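Local coordinates for protein DPSA (PDB 4CY9) that probably oxidises and stores iron as a twelve-subunit Dps-type ferritin cage and is thought to bind DNA, at residues Arg14-Ala17 / Gly18-Ile21; Leu26-His29 / Ala30-Leu34; Gly110-Asp113 / Val114-Gly118; Ala136-Asp139 / Leu140-Gln144. All coordinates share one frame; numbering follows the deposited sequence. Where two conformers were deposited one is given.

Contact 1: residues Arg14-Ala17 / Gly18-Ile21; sequences REAA and GRLI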
ATOM      1  N   ARG A  14      41.360   0.691 -19.425  1.00 14.79           N
ATOM      2  CA  ARG A  14      41.630   0.537 -17.955  1.00 14.70           C
ATOM      3  C   ARG A  14      42.319   1.721 -17.329  1.00 16.61           C
ATOM      4  O   ARG A  14      41.993   2.162 -16.225  1.00 12.98           O
ATOM      5  CB  ARG A  14      42.372  -0.788 -17.686  1.00 16.56           C
ATOM      6  CG  ARG A  14      41.364  -1.917 -17.993  1.00 17.15           C
ATOM      7  CD  ARG A  14      41.904  -3.344 -17.741  1.00 24.12           C
ATOM      8  NE  ARG A  14      43.171  -3.496 -18.427  1.00 31.68           N
ATOM      9  CZ  ARG A  14      44.409  -3.488 -17.866  1.00 41.88           C
ATOM     10  NH1 ARG A  14      44.643  -3.354 -16.566  1.00 29.82           N
ATOM     11  NH2 ARG A  14      45.500  -3.623 -18.658  1.00 44.26           N
ATOM     12  N   GLU A  15      43.336   2.281 -18.019  1.00 15.65           N
ATOM     13  CA  GLU A  15      44.025   3.430 -17.383  1.00 15.57           C
ATOM     14  C   GLU A  15      43.061   4.643 -17.179  1.00 11.99           C
ATOM     15  O   GLU A  15      43.088   5.254 -16.054  1.00 14.46           O
ATOM     16  CB  GLU A  15      45.241   3.934 -18.342  1.00 21.11           C
ATOM     17  CG  GLU A  15      46.063   5.050 -17.688  1.00 29.73           C
ATOM     18  CD  GLU A  15      45.547   6.546 -17.764  1.00 36.98           C
ATOM     19  OE1 GLU A  15      44.685   6.814 -18.739  1.00 36.70           O
ATOM     20  OE2 GLU A  15      46.073   7.419 -16.823  1.00 33.39           O
ATOM     21  N   ALA A  16      42.188   4.888 -18.139  1.00 13.13           N
ATOM     22  CA  ALA A  16      41.201   6.020 -18.043  1.00 11.51           C
ATOM     23  C   ALA A  16      40.217   5.627 -16.883  1.00 10.90           C
ATOM     24  O   ALA A  16      39.847   6.494 -16.009  1.00 11.31           O
ATOM     25  CB  ALA A  16      40.398   6.246 -19.317  1.00 13.28           C
ATOM     26  N   ALA A  17      39.789   4.340 -16.868  1.00 11.00           N
ATOM     27  CA  ALA A  17      38.874   3.943 -15.711  1.00 11.97           C
ATOM     28  C   ALA A  17      39.593   4.170 -14.374  1.00 12.04           C
ATOM     29  O   ALA A  17      38.910   4.590 -13.397  1.00 10.31           O
ATOM     30  CB  ALA A  17      38.516   2.436 -15.844  1.00 11.82           C
ATOM     31  N   GLY A  18      40.911   3.910 -14.215  1.00 10.49           N
ATOM     32  CA  GLY A  18      41.569   4.146 -12.933  1.00 10.79           C
ATOM     33  C   GLY A  18      41.448   5.623 -12.546  1.00 10.58           C
ATOM     34  O   GLY A  18      41.309   5.939 -11.358  1.00 11.67           O
ATOM     35  N   ARG A  19      41.640   6.544 -13.518  1.00 11.11           N
ATOM     36  CA  ARG A  19      41.549   7.928 -13.070  0.50 10.46           C
ATOM     37  C   ARG A  19      40.050   8.266 -12.734  1.00 10.54           C
ATOM     38  O   ARG A  19      39.875   8.988 -11.768  1.00 11.63           O
ATOM     39  CB  ARG A  19      42.051   8.920 -14.119  0.50 10.94           C
ATOM     40  CG  ARG A  19      43.566   8.790 -14.287  0.50 10.44           C
ATOM     41  CD  ARG A  19      43.984   9.694 -15.491  0.50 13.43           C
ATOM     42  NE  ARG A  19      43.700   9.197 -16.840  0.50  9.44           N
ATOM     43  CZ  ARG A  19      42.786   9.671 -17.742  0.50  9.23           C
ATOM     44  NH1 ARG A  19      41.894  10.689 -17.478  0.50 10.56           N
ATOM     45  NH2 ARG A  19      42.740   9.067 -18.956  0.50  9.45           N
ATOM     46  N   LEU A  20      39.118   7.680 -13.427  1.00 10.01           N
ATOM     47  CA  LEU A  20      37.626   7.934 -13.040  1.00  9.56           C
ATOM     48  C   LEU A  20      37.373   7.320 -11.642  1.00  9.99           C
ATOM     49  O   LEU A  20      36.644   7.953 -10.865  1.00  9.59           O
ATOM     50  CB  LEU A  20      36.744   7.297 -14.168  1.00 10.21           C
ATOM     51  CG  LEU A  20      35.245   7.644 -13.915  1.00 11.48           C
ATOM     52  CD1 LEU A  20      34.983   9.175 -13.746  1.00 12.18           C
ATOM     53  CD2 LEU A  20      34.510   7.131 -15.160  1.00 10.95           C
ATOM     54  N   ILE A  21      37.914   6.127 -11.377  1.00 10.20           N
ATOM     55  CA  ILE A  21      37.771   5.534 -10.019  1.00 10.14           C
ATOM     56  C   ILE A  21      38.298   6.524  -8.975  1.00 11.54           C
ATOM     57  O   ILE A  21      37.738   6.715  -7.908  1.00 10.66           O
ATOM     58  CB  ILE A  21      38.496   4.164  -9.968  1.00  9.12           C
ATOM     59  CG1 ILE A  21      37.690   3.123 -10.780  1.00 10.69           C
ATOM     60  CG2 ILE A  21      38.721   3.729  -8.446  1.00  8.81           C
ATOM     61  CD1 ILE A  21      38.566   1.910 -11.173  1.00 10.61           C
TER
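In one of the two conformers modelled for R19, NE and NH2 of its guanidinium both reach E15 OE1, forming an i to i+4 salt bridge on the opening turns of helix 14-44, the first long helix of the ferritin-like four-helix bundle. The sounder bond of this conformer, 3.0 Å from R19 NH2 to E15 OE1, arrives on the syn side of the carboxylate and stays within 5° of the guanidinium plane. R19 NE divides itself between the two oxygens, with a weak bond to each; E15 OE2 lies 3.0 Å from R19 NE. The two flat groups are turned 30° apart, so the grip is forked but not coplanar. E15 gets there by a bend at chi2 (-82°), which brings its carboxylate to R19. R19 in turn folds at chi3 and lays one guanidinium face over A16 CA, with NH2 3.7 Å from A16 CB. The pairing is described for this conformer alone and is to that extent doubtful; both charged residues also touch a crystal neighbour, and the lattice may influence it.

L20 packs on A130 and I133 of helix 105-133, and A17 touches T8 and I12 of the N-terminal segment. R14 gives NH1 to P5 O.

Backbone bonds run regularly beneath, G18 N lying 2.9 Å from R14 O. The shortest joins I21 N to A17 O at 2.7 Å, and the same oxygen has I21 CG1 against it at 3.2 Å.

Contact 2: residues Leu26-His29 / Ala30-Leu34; sequences LRLH and ALNDL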
ATOM      1  N   LEU A  26      36.897  10.016  -4.240  1.00  9.02           N
ATOM      2  CA  LEU A  26      36.784  11.244  -3.397  1.00 10.19           C
ATOM      3  C   LEU A  26      35.334  11.752  -3.370  1.00  9.70           C
ATOM      4  O   LEU A  26      34.928  12.261  -2.292  1.00 10.10           O
ATOM      5  CB  LEU A  26      37.736  12.335  -4.024  1.00 10.57           C
ATOM      6  CG  LEU A  26      37.781  13.613  -3.140  1.00 13.20           C
ATOM      7  CD1 LEU A  26      38.395  13.265  -1.766  1.00 13.69           C
ATOM      8  CD2 LEU A  26      38.695  14.599  -3.976  1.00 15.81           C
ATOM      9  N   ARG A  27      34.585  11.619  -4.474  1.00  9.34           N
ATOM     10  CA  ARG A  27      33.223  12.077  -4.401  1.00  8.77           C
ATOM     11  C   ARG A  27      32.469  11.160  -3.377  1.00  8.92           C
ATOM     12  O   ARG A  27      31.565  11.687  -2.690  1.00  9.09           O
ATOM     13  CB  ARG A  27      32.508  11.903  -5.723  1.00  9.04           C
ATOM     14  CG  ARG A  27      33.019  12.941  -6.784  1.00 10.45           C
ATOM     15  CD  ARG A  27      32.862  14.383  -6.348  1.00 10.44           C
ATOM     16  NE  ARG A  27      34.071  14.865  -5.660  1.00 10.97           N
ATOM     17  CZ  ARG A  27      34.071  15.711  -4.616  1.00 11.50           C
ATOM     18  NH1 ARG A  27      32.920  16.118  -3.971  1.00 12.39           N
ATOM     19  NH2 ARG A  27      35.246  16.295  -4.242  1.00 14.81           N
ATOM     20  N   LEU A  28      32.800   9.875  -3.323  1.00  8.76           N
ATOM     21  CA  LEU A  28      32.143   8.991  -2.303  1.00  9.55           C
ATOM     22  C   LEU A  28      32.522   9.425  -0.882  1.00  9.58           C
ATOM     23  O   LEU A  28      31.620   9.542  -0.011  1.00  8.67           O
ATOM     24  CB  LEU A  28      32.546   7.538  -2.563  1.00  8.50           C
ATOM     25  CG  LEU A  28      32.041   6.531  -1.521  1.00  8.98           C
ATOM     26  CD1 LEU A  28      30.457   6.546  -1.505  1.00  8.76           C
ATOM     27  CD2 LEU A  28      32.471   5.128  -2.026  1.00  9.09           C
ATOM     28  N   HIS A  29      33.798   9.786  -0.596  1.00  7.91           N
ATOM     29  CA  HIS A  29      34.035  10.331   0.757  1.00  8.61           C
ATOM     30  C   HIS A  29      33.219  11.566   1.042  1.00  9.05           C
ATOM     31  O   HIS A  29      32.746  11.749   2.122  1.00  9.57           O
ATOM     32  CB  HIS A  29      35.574  10.742   0.832  1.00  8.83           C
ATOM     33  CG  HIS A  29      36.483   9.541   0.813  1.00 10.59           C
ATOM     34  ND1 HIS A  29      36.189   8.353   1.437  1.00 11.00           N
ATOM     35  CD2 HIS A  29      37.748   9.402   0.240  1.00 11.66           C
ATOM     36  CE1 HIS A  29      37.252   7.493   1.228  1.00 12.83           C
ATOM     37  NE2 HIS A  29      38.165   8.126   0.497  1.00 12.24           N
ATOM     38  N   ALA A  30      33.102  12.446   0.027  1.00  7.66           N
ATOM     39  CA  ALA A  30      32.264  13.649   0.257  1.00  9.31           C
ATOM     40  C   ALA A  30      30.796  13.327   0.551  1.00  8.99           C
ATOM     41  O   ALA A  30      30.207  14.014   1.413  1.00  9.26           O
ATOM     42  CB  ALA A  30      32.393  14.715  -0.863  1.00  8.80           C
ATOM     43  N   LEU A  31      30.237  12.372  -0.179  1.00  9.66           N
ATOM     44  CA  LEU A  31      28.811  12.064   0.041  1.00  8.57           C
ATOM     45  C   LEU A  31      28.673  11.355   1.402  1.00  8.58           C
ATOM     46  O   LEU A  31      27.691  11.640   2.109  1.00  8.28           O
ATOM     47  CB  LEU A  31      28.320  11.120  -1.086  1.00  8.86           C
ATOM     48  CG  LEU A  31      28.203  11.929  -2.423  1.00  8.46           C
ATOM     49  CD1 LEU A  31      27.981  10.797  -3.515  1.00  8.72           C
ATOM     50  CD2 LEU A  31      26.946  12.867  -2.430  1.00  8.97           C
ATOM     51  N   ASN A  32      29.645  10.498   1.802  1.00  8.38           N
ATOM     52  CA  ASN A  32      29.484   9.845   3.111  1.00  8.52           C
ATOM     53  C   ASN A  32      29.664  10.841   4.204  1.00  9.91           C
ATOM     54  O   ASN A  32      28.893  10.844   5.182  1.00  9.69           O
ATOM     55  CB  ASN A  32      30.547   8.762   3.225  1.00  9.48           C
ATOM     56  CG  ASN A  32      30.148   7.480   2.444  1.00 12.40           C
ATOM     57  OD1 ASN A  32      28.970   7.236   2.145  1.00 13.65           O
ATOM     58  ND2 ASN A  32      31.190   6.609   2.142  1.00 11.51           N
ATOM     59  N   ASP A  33      30.645  11.759   4.050  1.00  8.74           N
ATOM     60  CA  ASP A  33      30.788  12.781   5.119  1.00  9.83           C
ATOM     61  C   ASP A  33      29.512  13.674   5.137  1.00  9.65           C
ATOM     62  O   ASP A  33      29.008  14.007   6.225  1.00  9.51           O
ATOM     63  CB  ASP A  33      32.016  13.629   4.731  1.00 10.11           C
ATOM     64  CG  ASP A  33      32.556  14.512   5.893  1.00 14.85           C
ATOM     65  OD1 ASP A  33      31.816  14.859   6.858  1.00 14.94           O
ATOM     66  OD2 ASP A  33      33.790  14.765   5.795  1.00 16.93           O
ATOM     67  N   LEU A  34      28.893  13.941   3.973  1.00  8.64           N
ATOM     68  CA  LEU A  34      27.726  14.787   3.993  1.00  8.64           C
ATOM     69  C   LEU A  34      26.533  14.075   4.699  1.00  8.24           C
ATOM     70  O   LEU A  34      25.876  14.739   5.511  1.00  8.95           O
ATOM     71  CB  LEU A  34      27.267  15.040   2.505  1.00  7.99           C
ATOM     72  CG  LEU A  34      25.974  15.892   2.413  1.00  8.20           C
ATOM     73  CD1 LEU A  34      26.139  17.307   3.062  1.00  9.17           C
ATOM     74  CD2 LEU A  34      25.762  16.189   0.860  1.00  9.31           C
TER
HETATM   75  O   HOH W   1      34.021   6.977   2.391  1.00 17.23           O
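Residues 26-34 follow regular alpha-helical geometry, with i to i+4 amide bonds running from A30 N to L26 O through to D33 N to H29 O, the shortest being N32 N to L28 O at 2.8 Å. One turn apart on the same helix, the side chains of H29 and N32 are joined through a water. It sits in the plane of the imidazole at the ring edge, 2.7 Å from H29 ND1, and accepts a hydrogen bond from N32 ND2 at 2.9 Å. Each group also has a second hold: H29 NE2 bonds to E92 OE1, and N32 OD1 to H35 NE2. Both ends are thus engaged, which should fix the rotation of the imidazole and the amide and satisfy their buried polar atoms.

L28 crosses N32 at a slant, its CD1 3.7 Å from N32 ND2, giving the amide an apolar flank. R27 is bent at both chi2 (-58°) and chi3 (92°), a fold that brings NH1 to 3.5 Å from A30 CB, while its side chain also meets M123 and A126 of helix 105-133. L31 CG rests 3.4 Å from R27 O, and its side chain touches V71 of helix 50-77. D33 OD2 forms a salt bridge with R93 NH1 and a hydrogen bond with W95 NE1.

L28 and N32 also pack on W43 of a second subunit, and D33 on P86 of that subunit. This burial against a neighbour is consistent with the helix lying at the dimer interface of Dps cages, where the ferroxidase centres of this family are found.

Contact 3: residues Gly110-Asp113 / Val114-Gly118; sequences GALD and VVYTG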
ATOM      1  N   GLY A 110      23.229  28.146   8.016  1.00 12.14           N
ATOM      2  CA  GLY A 110      24.376  28.912   7.523  1.00 13.71           C
ATOM      3  C   GLY A 110      25.605  28.047   7.239  1.00 14.06           C
ATOM      4  O   GLY A 110      26.281  28.191   6.195  1.00 13.76           O
ATOM      5  N   ALA A 111      25.982  27.176   8.229  1.00 11.35           N
ATOM      6  CA  ALA A 111      27.188  26.348   8.086  1.00 12.59           C
ATOM      7  C   ALA A 111      26.922  25.244   7.047  1.00 11.61           C
ATOM      8  O   ALA A 111      27.830  24.913   6.276  1.00 12.39           O
ATOM      9  CB  ALA A 111      27.522  25.688   9.421  1.00 14.06           C
ATOM     10  N   LEU A 112      25.722  24.694   6.983  1.00 10.38           N
ATOM     11  CA  LEU A 112      25.468  23.693   5.975  0.50 11.74           C
ATOM     12  C   LEU A 112      25.458  24.287   4.540  1.00 11.21           C
ATOM     13  O   LEU A 112      25.834  23.592   3.567  1.00 12.06           O
ATOM     14  CB  LEU A 112      24.126  23.051   6.372  0.50 12.10           C
ATOM     15  CG  LEU A 112      23.731  21.766   5.687  0.50 12.33           C
ATOM     16  CD1 LEU A 112      24.773  20.661   5.846  0.50 11.67           C
ATOM     17  CD2 LEU A 112      22.349  21.295   6.175  0.50 10.65           C
ATOM     18  N   ASP A 113      25.074  25.544   4.383  1.00 10.75           N
ATOM     19  CA  ASP A 113      25.166  26.221   3.071  1.00 11.20           C
ATOM     20  C   ASP A 113      26.681  26.149   2.586  1.00 13.15           C
ATOM     21  O   ASP A 113      26.956  25.791   1.426  1.00 12.28           O
ATOM     22  CB  ASP A 113      24.713  27.662   3.187  1.00 11.53           C
ATOM     23  CG  ASP A 113      24.720  28.410   1.860  1.00 16.72           C
ATOM     24  OD1 ASP A 113      24.635  27.761   0.834  1.00 13.90           O
ATOM     25  OD2 ASP A 113      24.699  29.680   1.877  1.00 16.49           O
ATOM     26  N   VAL A 114      27.627  26.391   3.510  1.00 12.45           N
ATOM     27  CA  VAL A 114      29.050  26.340   3.111  1.00 12.12           C
ATOM     28  C   VAL A 114      29.472  24.907   2.808  1.00 12.44           C
ATOM     29  O   VAL A 114      30.238  24.679   1.826  1.00 10.99           O
ATOM     30  CB  VAL A 114      29.881  26.913   4.298  1.00 14.85           C
ATOM     31  CG1 VAL A 114      31.396  26.712   4.053  1.00 16.97           C
ATOM     32  CG2 VAL A 114      29.506  28.411   4.494  1.00 16.97           C
ATOM     33  N   VAL A 115      28.970  23.917   3.578  1.00 11.01           N
ATOM     34  CA  VAL A 115      29.297  22.515   3.301  1.00 10.04           C
ATOM     35  C   VAL A 115      28.810  22.222   1.828  1.00  9.64           C
ATOM     36  O   VAL A 115      29.558  21.587   1.061  1.00 10.35           O
ATOM     37  CB  VAL A 115      28.555  21.570   4.276  1.00 11.72           C
ATOM     38  CG1 VAL A 115      28.739  20.120   3.821  1.00 12.79           C
ATOM     39  CG2 VAL A 115      29.262  21.735   5.671  1.00 14.15           C
ATOM     40  N   TYR A 116      27.536  22.585   1.541  1.00  9.86           N
ATOM     41  CA  TYR A 116      26.992  22.202   0.243  1.00  9.64           C
ATOM     42  C   TYR A 116      27.746  22.936  -0.894  1.00 10.17           C
ATOM     43  O   TYR A 116      27.903  22.394  -1.964  1.00  9.05           O
ATOM     44  CB  TYR A 116      25.505  22.602   0.116  1.00  9.62           C
ATOM     45  CG  TYR A 116      24.665  21.411   0.500  1.00  9.29           C
ATOM     46  CD1 TYR A 116      24.396  21.195   1.862  1.00 10.68           C
ATOM     47  CD2 TYR A 116      24.167  20.502  -0.434  1.00 10.65           C
ATOM     48  CE1 TYR A 116      23.625  20.029   2.232  1.00 12.32           C
ATOM     49  CE2 TYR A 116      23.397  19.369  -0.094  1.00  9.68           C
ATOM     50  CZ  TYR A 116      23.140  19.164   1.236  1.00 11.38           C
ATOM     51  OH  TYR A 116      22.460  18.026   1.641  1.00 11.17           O
ATOM     52  N   THR A 117      28.226  24.164  -0.658  1.00  9.66           N
ATOM     53  CA  THR A 117      29.020  24.791  -1.776  1.00 11.44           C
ATOM     54  C   THR A 117      30.263  23.977  -2.100  1.00 11.62           C
ATOM     55  O   THR A 117      30.538  23.794  -3.260  1.00 11.55           O
ATOM     56  CB  THR A 117      29.363  26.231  -1.376  1.00 13.04           C
ATOM     57  OG1 THR A 117      30.414  26.799  -2.264  1.00 20.52           O
ATOM     58  CG2 THR A 117      28.276  26.980  -1.266  1.00  8.13           C
ATOM     59  N   GLY A 118      30.940  23.401  -1.064  1.00 10.21           N
ATOM     60  CA  GLY A 118      32.086  22.550  -1.321  1.00 11.26           C
ATOM     61  C   GLY A 118      31.695  21.280  -2.063  1.00 11.14           C
ATOM     62  O   GLY A 118      32.416  20.825  -2.972  1.00 11.42           O
TER
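This is an intrahelical i to i+4 contact of L112 with Y116 and D113 with T117, where helix 105-133 faces helices 14-44 and 135-158. L112 and Y116 lie side by side and point the same way, CD1 of the modelled conformer (one of two) 3.8 Å from Y116 CE1. The tyrosine is tethered by its backbone as well, Y116 N lying 2.8 Å from L112 O. That carbonyl oxygen also meets the ring edge in plane, 3.3 Å from Y116 CD1. A chi1 of -95°, outside the usual staggered values, sets the ring there; its far end is held by a hydrogen bond from Q60 NE2 to the OH, and F151 meets the ring at about 45°. V115 adds a looser apolar touch, its CB 4.2 Å from L112 CD1.

One residue further along, T117 N binds D113 O at 2.9 Å. T117 CG2 rests 3.2 Å from D113 O. Q152 NE2 also bonds to D113 O, while R156 NE pairs with D113 OD1 and a glycerol, probably from the crystallisation liquor, binds OD2. The arginine would probably favour the charged aspartate, and the R156 and Q152 bonds tie helix 105-133 to helix 135-158 by charge and amide.

Contact 4: residues Ala136-Asp139 / Leu140-Gln144; sequences ATED and LLIGQ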
ATOM      1  N   ALA A 136      28.240   7.583 -19.280  1.00 12.86           N
ATOM      2  CA  ALA A 136      27.281   7.000 -18.349  1.00 11.86           C
ATOM      3  C   ALA A 136      27.549   7.454 -16.923  1.00 11.69           C
ATOM      4  O   ALA A 136      26.620   7.741 -16.158  1.00 11.63           O
ATOM      5  CB  ALA A 136      27.385   5.435 -18.423  1.00 13.27           C
ATOM      6  N   THR A 137      28.861   7.586 -16.566  1.00  9.59           N
ATOM      7  CA  THR A 137      29.188   8.065 -15.212  1.00  9.73           C
ATOM      8  C   THR A 137      28.897   9.550 -15.132  1.00 10.16           C
ATOM      9  O   THR A 137      28.446  10.051 -14.107  1.00  9.17           O
ATOM     10  CB  THR A 137      30.688   7.800 -14.900  1.00  9.35           C
ATOM     11  OG1 THR A 137      30.932   6.377 -14.967  1.00  9.74           O
ATOM     12  CG2 THR A 137      31.036   8.344 -13.438  1.00  9.55           C
ATOM     13  N   GLU A 138      29.236  10.293 -16.229  1.00  9.10           N
ATOM     14  CA  GLU A 138      28.910  11.716 -16.209  1.00 10.21           C
ATOM     15  C   GLU A 138      27.399  11.946 -15.973  1.00  9.74           C
ATOM     16  O   GLU A 138      27.035  12.783 -15.159  1.00 10.14           O
ATOM     17  CB  GLU A 138      29.277  12.277 -17.606  1.00 10.97           C
ATOM     18  CG  GLU A 138      29.083  13.831 -17.624  1.00 13.01           C
ATOM     19  CD  GLU A 138      29.170  14.381 -19.058  1.00 20.07           C
ATOM     20  OE1 GLU A 138      28.961  13.634 -20.011  1.00 19.73           O
ATOM     21  OE2 GLU A 138      29.371  15.584 -19.242  1.00 21.16           O
ATOM     22  N   ASP A 139      26.583  11.143 -16.622  1.00  9.63           N
ATOM     23  CA  ASP A 139      25.132  11.334 -16.457  1.00 10.64           C
ATOM     24  C   ASP A 139      24.749  11.067 -14.989  1.00 10.47           C
ATOM     25  O   ASP A 139      23.831  11.761 -14.464  1.00  9.58           O
ATOM     26  CB  ASP A 139      24.455  10.352 -17.429  1.00 12.09           C
ATOM     27  CG  ASP A 139      22.974  10.378 -17.356  1.00 17.38           C
ATOM     28  OD1 ASP A 139      22.351  11.348 -17.662  1.00 16.43           O
ATOM     29  OD2 ASP A 139      22.366   9.403 -16.924  1.00 17.12           O
ATOM     30  N   LEU A 140      25.270  10.037 -14.380  1.00  9.36           N
ATOM     31  CA  LEU A 140      24.874   9.742 -12.974  1.00  9.06           C
ATOM     32  C   LEU A 140      25.250  10.976 -12.132  1.00 10.14           C
ATOM     33  O   LEU A 140      24.402  11.473 -11.296  1.00 10.02           O
ATOM     34  CB  LEU A 140      25.750   8.568 -12.504  1.00  9.44           C
ATOM     35  CG  LEU A 140      25.647   8.284 -10.969  1.00 11.22           C
ATOM     36  CD1 LEU A 140      24.181   7.821 -10.642  1.00 11.45           C
ATOM     37  CD2 LEU A 140      26.653   7.153 -10.601  1.00 12.16           C
ATOM     38  N   LEU A 141      26.485  11.501 -12.326  1.00  9.27           N
ATOM     39  CA  LEU A 141      26.892  12.591 -11.460  1.00  9.84           C
ATOM     40  C   LEU A 141      26.075  13.882 -11.722  1.00  8.52           C
ATOM     41  O   LEU A 141      25.841  14.672 -10.779  1.00  8.88           O
ATOM     42  CB  LEU A 141      28.422  12.921 -11.691  1.00  8.28           C
ATOM     43  CG  LEU A 141      29.341  11.770 -11.225  1.00  9.05           C
ATOM     44  CD1 LEU A 141      30.770  12.132 -11.719  1.00  9.64           C
ATOM     45  CD2 LEU A 141      29.303  11.606  -9.690  1.00 10.58           C
ATOM     46  N   ILE A 142      25.708  14.139 -12.975  1.00  8.70           N
ATOM     47  CA  ILE A 142      24.911  15.391 -13.221  1.00  9.61           C
ATOM     48  C   ILE A 142      23.537  15.384 -12.502  1.00  9.20           C
ATOM     49  O   ILE A 142      23.166  16.430 -11.965  1.00  9.82           O
ATOM     50  CB  ILE A 142      24.696  15.565 -14.754  1.00 11.78           C
ATOM     51  CG1 ILE A 142      26.042  15.943 -15.303  1.00 12.57           C
ATOM     52  CG2 ILE A 142      23.692  16.730 -14.965  1.00 15.55           C
ATOM     53  CD1 ILE A 142      25.981  15.889 -16.904  1.00 15.43           C
ATOM     54  N   GLY A 143      22.819  14.265 -12.533  1.00  9.29           N
ATOM     55  CA  GLY A 143      21.542  14.200 -11.789  1.00 10.20           C
ATOM     56  C   GLY A 143      21.752  14.397 -10.252  1.00  9.83           C
ATOM     57  O   GLY A 143      20.931  15.106  -9.613  1.00 10.29           O
ATOM     58  N   GLN A 144      22.809  13.812  -9.678  1.00  9.93           N
ATOM     59  CA  GLN A 144      23.125  13.981  -8.264  1.00 10.02           C
ATOM     60  C   GLN A 144      23.442  15.431  -7.967  1.00 10.34           C
ATOM     61  O   GLN A 144      22.960  16.010  -6.973  1.00  9.99           O
ATOM     62  CB  GLN A 144      24.345  13.123  -7.877  1.00  8.69           C
ATOM     63  CG  GLN A 144      23.947  11.607  -8.111  1.00  9.76           C
ATOM     64  CD  GLN A 144      25.014  10.701  -7.592  1.00 14.51           C
ATOM     65  OE1 GLN A 144      26.170  11.134  -7.525  1.00 16.74           O
ATOM     66  NE2 GLN A 144      24.712   9.402  -7.293  1.00 10.43           N
TER
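The first turns of helix 135-158, the last long helix of the ferritin-like bundle, pair E138 with I142 and T137 with L141, each couple lying side by side along the helix. E138 extends beyond CG, and its aliphatic part carries the touch, CG 3.8 Å from I142 CD1. The isoleucine reaches back because its CG1 stands anti to the carbonyl carbon (chi1 -71°), which also puts CG1 3.3 Å from E138 O. T137 turns its methyl to L141, CG2 lying 4.2 Å from L141 CD1. Its hydroxyl meanwhile engages D134 OD2 and R74 NE, so one small side chain serves an apolar and a polar neighbour at once.

L141 also touches M123 and V127 of helix 105-133 and L24 of helix 14-44. D139 instead meets other subunits: OD2 forms a salt bridge with R146 NH1 of a fourth subunit, while D139 and I142 both meet D139 of a third subunit. Three copies converging here are consistent with a threefold junction, probably the ferritin-like pore of Dps cages.

The backbone bonds vary in length along the segment, from I142 N to E138 O at 2.9 Å to a weak one from G143 N to D139 O at 3.3 Å.

In the fold
All four contacts are local, each made between successive turns of a single helix, and follow in series along the chain; none closes a loop, nests or crosses. Contacts 1 and 2 share helix 14-44, their centres about 19 Å apart, the first near an end of the bundle and the second close to its middle. Contact 3 lies on helix 105-133 and meets contact 2 through L34 CD1, 3.8 Å from Y116 CE1. Contact 4 opens helix 135-158 and touches contact 1, where L20 CD2 is 3.7 Å from T137 OG1. Thus helix 14-44 touches both helix 105-133 and helix 135-158 here, while contacts 3 and 4 lie on opposite sides of the chain's centre.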